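Local coordinates for protein thymine dioxygenase (Neurospora crassa, PDB 5C3Q) that probably hydroxylates the methyl group of thymine, as a non-haem iron dioxygenase that uses 2-oxoglutarate as co-substrate, at residues A[116-120]-A[210-214]; A[126-130]-A[186-190]; A[59-63]-A[150-154]. All coordinates share one frame. Residue numbers count along the deposited sequence, not the author numbering.

Contact 1: A[116-120]-A[210-214]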
# COMPACT_ATOMS: atom_id res chain seq x y z
N ALA A 116 11.40 -19.20 -6.18
CA ALA A 116 9.97 -19.25 -6.46
C ALA A 116 9.42 -17.82 -6.51
O ALA A 116 9.30 -17.18 -5.47
CB ALA A 116 9.26 -20.05 -5.39
N PRO A 117 9.09 -17.32 -7.71
CA PRO A 117 8.58 -15.94 -7.79
C PRO A 117 7.18 -15.78 -7.21
O PRO A 117 6.39 -16.72 -7.22
CB PRO A 117 8.59 -15.65 -9.30
CG PRO A 117 8.55 -16.98 -9.96
CD PRO A 117 9.23 -17.95 -9.04
N ASP A 118 6.88 -14.58 -6.70
CA ASP A 118 5.57 -14.27 -6.13
C ASP A 118 4.45 -14.59 -7.12
O ASP A 118 4.56 -14.25 -8.30
CB ASP A 118 5.49 -12.79 -5.73
CG ASP A 118 6.39 -12.45 -4.55
OD1 ASP A 118 7.00 -13.36 -3.95
OD2 ASP A 118 6.48 -11.25 -4.21
N ILE A 119 3.40 -15.26 -6.65
CA ILE A 119 2.29 -15.64 -7.53
C ILE A 119 1.27 -14.50 -7.52
O ILE A 119 0.27 -14.54 -6.81
CB ILE A 119 1.64 -16.97 -7.10
CG1 ILE A 119 2.69 -18.07 -6.95
CG2 ILE A 119 0.60 -17.40 -8.12
CD1 ILE A 119 2.20 -19.30 -6.22
N LYS A 120 1.55 -13.48 -8.32
CA LYS A 120 0.73 -12.28 -8.37
C LYS A 120 0.90 -11.56 -9.70
O LYS A 120 1.86 -11.80 -10.42
CB LYS A 120 1.11 -11.33 -7.22
CG LYS A 120 2.49 -10.69 -7.35
CD LYS A 120 2.76 -9.69 -6.24
CE LYS A 120 4.09 -8.98 -6.44
NZ LYS A 120 4.29 -7.89 -5.45
N GLN A 210 7.71 -20.21 -1.02
CA GLN A 210 6.75 -19.59 -1.94
C GLN A 210 5.76 -18.68 -1.20
O GLN A 210 5.16 -19.09 -0.23
CB GLN A 210 5.96 -20.69 -2.65
CG GLN A 210 4.85 -20.23 -3.57
CD GLN A 210 5.38 -19.76 -4.90
OE1 GLN A 210 5.68 -20.57 -5.78
NE2 GLN A 210 5.51 -18.44 -5.06
N VAL A 211 5.59 -17.45 -1.69
CA VAL A 211 4.55 -16.55 -1.15
C VAL A 211 3.75 -15.87 -2.26
O VAL A 211 4.05 -16.03 -3.44
CB VAL A 211 5.15 -15.48 -0.20
CG1 VAL A 211 5.78 -16.15 1.02
CG2 VAL A 211 6.16 -14.59 -0.90
N ARG A 212 2.70 -15.15 -1.86
CA ARG A 212 1.91 -14.36 -2.80
C ARG A 212 2.53 -12.97 -2.98
O ARG A 212 2.57 -12.46 -4.10
CB ARG A 212 0.44 -14.29 -2.35
CG ARG A 212 -0.40 -15.42 -2.91
CD ARG A 212 -1.85 -15.37 -2.47
NE ARG A 212 -2.72 -16.09 -3.41
CZ ARG A 212 -4.00 -16.40 -3.19
NH1 ARG A 212 -4.60 -16.09 -2.04
NH2 ARG A 212 -4.68 -17.05 -4.13
N ALA A 213 3.00 -12.38 -1.89
CA ALA A 213 3.77 -11.13 -1.94
C ALA A 213 4.90 -11.17 -0.91
O ALA A 213 4.64 -11.34 0.28
CB ALA A 213 2.88 -9.92 -1.70
N GLY A 214 6.14 -10.99 -1.37
CA GLY A 214 7.31 -11.04 -0.49
C GLY A 214 7.30 -9.96 0.58
O GLY A 214 6.74 -8.88 0.37
O HOH W 1 7.41 -16.19 -3.56
O HOH W 2 6.37 -19.35 -7.92
O HOH W 3 -1.67 -16.45 -6.07
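Two largely extended but irregular backbones, bent at Ile-119 and Arg-212, run past each other, with CA atoms 5.6 Å apart between Ala-116 and Gln-210 and 4.9 Å apart between Ile-119 and Arg-212. One main-chain bond joins them, a weak one from Ile-119 N to Val-211 O (3.4 Å); an inverse gamma turn centres on Ile-119. Side chains do most of the joining. Gln-210 folds its amide over the loop: NE2 donates to Pro-117 O (2.9 Å) and to its neighbour's carbonyl, Val-211 O (3.3 Å), a double task suited to a carboxamide, while CG1 of Ile-119 packs 3.4 Å from NE2 of Gln-210. Asp-118, a pure acceptor, takes the Gly-214 amide (N to OD2, 2.9 Å) at the start of strand 213-216. One water accepts from Val-211 N and lies 2.9 Å from both Ala-116 O and Asp-118 OD1; another links Ile-119 O to Arg-212 NE. The Arg-212 guanidinium also binds the carbonyl of Pro-286, and the aliphatic part of Lys-120 passes Arg-212 O (CD to O, 3.5 Å). Arg-212 and Ala-213 both face Val-275 in a classic beta bulge, at the entry to the strand of the double-stranded beta-helix that carries the metal ligand His-216.

Contact 2: A[126-130]-A[186-190]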
# COMPACT_ATOMS: atom_id res chain seq x y z
N GLY A 126 -0.79 6.04 -12.32
CA GLY A 126 -0.37 7.28 -11.67
C GLY A 126 -1.36 8.38 -11.99
O GLY A 126 -2.36 8.13 -12.67
N ARG A 127 -1.10 9.60 -11.52
CA ARG A 127 -1.97 10.71 -11.87
C ARG A 127 -1.86 11.00 -13.37
O ARG A 127 -0.78 10.95 -13.95
CB ARG A 127 -1.69 11.97 -11.04
CG ARG A 127 -0.34 12.61 -11.24
CD ARG A 127 -0.31 13.96 -10.55
NE ARG A 127 1.05 14.51 -10.53
CZ ARG A 127 1.50 15.50 -11.30
NH1 ARG A 127 0.72 16.09 -12.19
NH2 ARG A 127 2.76 15.90 -11.17
N GLU A 128 -3.00 11.31 -13.98
CA GLU A 128 -3.13 11.45 -15.42
C GLU A 128 -2.23 12.51 -16.04
O GLU A 128 -1.73 12.32 -17.15
CB GLU A 128 -4.58 11.79 -15.78
CG GLU A 128 -5.50 10.59 -15.80
CD GLU A 128 -5.41 9.81 -17.10
OE1 GLU A 128 -4.38 9.15 -17.34
OE2 GLU A 128 -6.39 9.85 -17.88
N ASP A 129 -2.04 13.62 -15.35
CA ASP A 129 -1.44 14.81 -15.95
C ASP A 129 -0.01 15.07 -15.48
O ASP A 129 0.45 16.22 -15.49
CB ASP A 129 -2.33 16.04 -15.69
CG ASP A 129 -2.46 16.38 -14.22
OD1 ASP A 129 -2.15 15.53 -13.35
OD2 ASP A 129 -2.87 17.52 -13.92
N GLU A 130 0.71 14.02 -15.09
CA GLU A 130 2.12 14.18 -14.75
C GLU A 130 2.92 14.33 -16.04
O GLU A 130 2.91 13.43 -16.88
CB GLU A 130 2.65 13.00 -13.95
CG GLU A 130 4.10 13.21 -13.53
CD GLU A 130 4.61 12.17 -12.56
OE1 GLU A 130 3.96 11.13 -12.39
OE2 GLU A 130 5.69 12.41 -11.98
N VAL A 186 -0.39 17.64 -4.75
CA VAL A 186 -0.21 17.31 -6.17
C VAL A 186 -0.81 15.94 -6.52
O VAL A 186 -1.29 15.72 -7.63
CB VAL A 186 1.28 17.39 -6.58
CG1 VAL A 186 1.50 16.87 -7.99
CG2 VAL A 186 1.78 18.82 -6.47
N GLY A 187 -0.78 15.02 -5.56
CA GLY A 187 -1.33 13.68 -5.78
C GLY A 187 -0.41 12.80 -6.61
O GLY A 187 -0.86 12.10 -7.51
N ASP A 188 0.88 12.84 -6.29
CA ASP A 188 1.89 12.01 -6.95
C ASP A 188 1.83 10.59 -6.39
O ASP A 188 2.82 10.07 -5.88
CB ASP A 188 3.29 12.61 -6.76
CG ASP A 188 3.52 13.85 -7.59
OD1 ASP A 188 3.04 13.90 -8.74
OD2 ASP A 188 4.18 14.79 -7.10
N ASN A 189 0.67 9.97 -6.52
CA ASN A 189 0.37 8.69 -5.92
C ASN A 189 0.32 7.59 -6.98
O ASN A 189 0.25 7.87 -8.17
CB ASN A 189 -0.96 8.79 -5.18
CG ASN A 189 -0.97 9.93 -4.17
OD1 ASN A 189 0.05 10.20 -3.52
ND2 ASN A 189 -2.10 10.60 -4.03
N ILE A 190 0.36 6.33 -6.53
CA ILE A 190 0.29 5.20 -7.44
C ILE A 190 -0.84 4.27 -7.01
O ILE A 190 -0.87 3.79 -5.87
CB ILE A 190 1.62 4.43 -7.53
CG1 ILE A 190 2.72 5.30 -8.15
CG2 ILE A 190 1.47 3.13 -8.31
CD1 ILE A 190 2.54 5.60 -9.63
O HOH W 4 1.48 9.60 -9.92
O HOH W 5 4.95 16.10 -9.59
O HOH W 6 3.55 11.20 -9.73
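Val-186 lays its CG1 methyl over one face of the Arg-127 guanidinium, 3.5 Å from NE, as an apolar lid. At Gly-187 the chain departs from helical geometry just after helix 181-184; its positive phi (77°) is easily adopted without a side chain, and its carbonyl O lies 3.6 Å from Arg-127 CD. Asp-188, the centre of an inverse gamma turn, supplies the charge: OD1 receives Arg-127 NE at 2.7 Å and Arg-127 NH2 at 3.2 Å. Arg-127 NH1 meanwhile reaches Asp-129 OD1 at 3.1 Å within its own type I turn (Arg-127 to Glu-130), so one multidentate cation serves two carboxylates in a salt-bridge network. This network fastens the loop after strand 121-125 to the lead-in of strand 190-200, its antiparallel neighbour in the larger sheet, where 121-125 extends the double-stranded beta-helix. A water donates to both Asp-188 OD1 (2.9 Å) and Glu-130 OE1 (2.7 Å), easing the meeting of two like charges; Glu-130 has its own counter-ion in Arg-90. Asn-189 turns its side chain to Tyr-293 and offers its carbonyl to the loop, where a water joins Asn-189 O (2.8 Å) to Arg-127 N (3.0 Å). Ile-190 starts the strand: its CD1 sits 3.9 Å from Gly-126 CA, where a glycine lets the backbones come close, and its side chain lies about 4 Å from the bound thymine.

Contact 3: A[59-63]-A[150-154]. With EDO (1,2-ethanediol), chain L.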
# COMPACT_ATOMS: atom_id res chain seq x y z
N PHE A 59 -19.29 1.65 -4.66
CA PHE A 59 -18.28 2.10 -5.63
C PHE A 59 -17.01 1.25 -5.53
O PHE A 59 -16.45 0.87 -6.55
CB PHE A 59 -17.95 3.59 -5.47
CG PHE A 59 -16.95 4.09 -6.48
CD1 PHE A 59 -17.20 3.98 -7.84
CD2 PHE A 59 -15.74 4.65 -6.07
CE1 PHE A 59 -16.28 4.43 -8.78
CE2 PHE A 59 -14.82 5.11 -7.00
CZ PHE A 59 -15.09 5.00 -8.36
N ARG A 60 -16.57 0.95 -4.30
CA ARG A 60 -15.41 0.07 -4.09
C ARG A 60 -15.64 -1.31 -4.72
O ARG A 60 -14.74 -1.86 -5.36
CB ARG A 60 -15.12 -0.10 -2.59
CG ARG A 60 -14.18 -1.25 -2.26
CD ARG A 60 -13.94 -1.34 -0.76
NE ARG A 60 -13.13 -2.49 -0.38
CZ ARG A 60 -12.65 -2.71 0.85
NH1 ARG A 60 -11.92 -3.79 1.09
NH2 ARG A 60 -12.90 -1.85 1.84
N GLU A 61 -16.83 -1.85 -4.54
CA GLU A 61 -17.20 -3.14 -5.13
C GLU A 61 -17.10 -3.09 -6.66
O GLU A 61 -16.57 -4.00 -7.29
CB GLU A 61 -18.62 -3.52 -4.70
CG GLU A 61 -18.95 -5.00 -4.85
CD GLU A 61 -20.35 -5.33 -4.36
OE1 GLU A 61 -20.82 -4.70 -3.39
OE2 GLU A 61 -20.98 -6.23 -4.96
N HIS A 62 -17.61 -2.01 -7.25
CA HIS A 62 -17.51 -1.76 -8.69
C HIS A 62 -16.05 -1.67 -9.15
O HIS A 62 -15.68 -2.25 -10.17
CB HIS A 62 -18.28 -0.48 -9.05
CG HIS A 62 -18.12 -0.07 -10.49
ND1 HIS A 62 -18.63 -0.81 -11.53
CD2 HIS A 62 -17.53 1.01 -11.04
CE1 HIS A 62 -18.35 -0.20 -12.67
NE2 HIS A 62 -17.69 0.90 -12.40
N VAL A 63 -15.23 -0.95 -8.39
CA VAL A 63 -13.80 -0.81 -8.72
C VAL A 63 -13.11 -2.18 -8.73
O VAL A 63 -12.35 -2.48 -9.65
CB VAL A 63 -13.10 0.17 -7.75
CG1 VAL A 63 -11.58 0.09 -7.88
CG2 VAL A 63 -13.57 1.60 -8.01
N THR A 150 -13.52 4.80 -14.29
CA THR A 150 -13.65 4.20 -12.97
C THR A 150 -12.37 4.40 -12.14
O THR A 150 -12.43 4.85 -11.00
CB THR A 150 -13.96 2.70 -13.08
OG1 THR A 150 -15.25 2.52 -13.69
CG2 THR A 150 -13.96 2.02 -11.71
N MET A 151 -11.23 4.05 -12.74
CA MET A 151 -9.95 4.09 -12.03
C MET A 151 -9.47 5.51 -11.75
O MET A 151 -8.88 5.76 -10.70
CB MET A 151 -8.88 3.31 -12.81
CG MET A 151 -9.14 1.82 -12.87
SD MET A 151 -9.30 1.10 -11.22
CE MET A 151 -10.14 -0.43 -11.58
N ASN A 152 -9.71 6.44 -12.67
CA ASN A 152 -9.38 7.85 -12.43
C ASN A 152 -10.24 8.45 -11.32
O ASN A 152 -9.74 9.21 -10.49
CB ASN A 152 -9.54 8.67 -13.71
CG ASN A 152 -8.35 8.52 -14.64
OD1 ASN A 152 -7.26 8.13 -14.22
ND2 ASN A 152 -8.55 8.84 -15.91
N ASN A 153 -11.52 8.10 -11.31
CA ASN A 153 -12.43 8.49 -10.23
C ASN A 153 -11.93 7.95 -8.89
O ASN A 153 -11.80 8.70 -7.92
CB ASN A 153 -13.84 7.96 -10.52
CG ASN A 153 -14.89 8.48 -9.54
OD1 ASN A 153 -14.58 9.20 -8.59
ND2 ASN A 153 -16.14 8.12 -9.78
N PHE A 154 -11.61 6.66 -8.86
CA PHE A 154 -11.09 6.03 -7.65
C PHE A 154 -9.77 6.68 -7.21
O PHE A 154 -9.58 6.94 -6.02
CB PHE A 154 -10.90 4.53 -7.85
CG PHE A 154 -10.61 3.78 -6.59
CD1 PHE A 154 -11.57 3.66 -5.60
CD2 PHE A 154 -9.37 3.18 -6.39
CE1 PHE A 154 -11.31 2.97 -4.43
CE2 PHE A 154 -9.11 2.48 -5.22
CZ PHE A 154 -10.08 2.38 -4.24
C1 EDO L . -15.58 0.29 1.53
O1 EDO L . -14.20 0.60 1.73
C2 EDO L . -16.42 1.18 2.43
O2 EDO L . -15.96 2.53 2.31
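Val-63 and Phe-154 form the apolar centre between two helices. The CG1 methyl of Val-63 sits over the face of the Phe-154 ring, 4.1 Å from its centroid, in a CH-pi contact, and its CG2 is 3.7 Å from CD1 of Phe-154. A compact branched residue suits this spot, because Val-63 CG2 also meets CG2 of Thr-150 (3.7 Å). Phe-59, one turn earlier, packs beside them, its ring reaching across to the other helix, with CE2 3.8 Å from Phe-154 CD1 and CZ 3.6 Å from ND2 of Asn-153, whose OD1 is bonded to Gln-157. At the polar margin, exposed His-62 donates from NE2 to Thr-150 OG1 (3.2 Å); that hydroxyl also bonds to Gly-146 O, the carbonyl four residues back, just before the helix. Arg-60 extends away to a 1,2-ethanediol, probably from the crystallisation liquor (NH2 to O1, 2.8 Å), and binds Thr-251 O. The axes of segments 59-63 and 150-154 approach to 10.6 Å with 133° between their directions, obliquely antiparallel. Together the helices cover the larger sheet: Val-63 and Phe-154 touch Ile-291 of strand 284-295, Phe-154 meets Leu-191, Met-151 packs on Leu-193, and the Phe-154 ring stacks edge-to-face with Phe-226.

Overall arrangement
From the N terminus, helix 57-71 opens contact 3, which closes only when helix 147-173 packs against it. Before that closure the chain passes the first segments of contacts 1 and 2, on the two sides of strand 121-125. Contact 2 closes next, at the lead-in to strand 190-200, and contact 1 closes last, at strand 213-216. Contact 2 is thus nested inside contact 1, and contact 3 crosses both. Contacts 2 and 3, with centres 16 Å apart, touch where Glu-128 OE2 lies 3.1 Å from Asn-152 ND2; contact 1 stays apart. Together they join the helical cover, the larger sheet and the smaller antiparallel sheet of the fold.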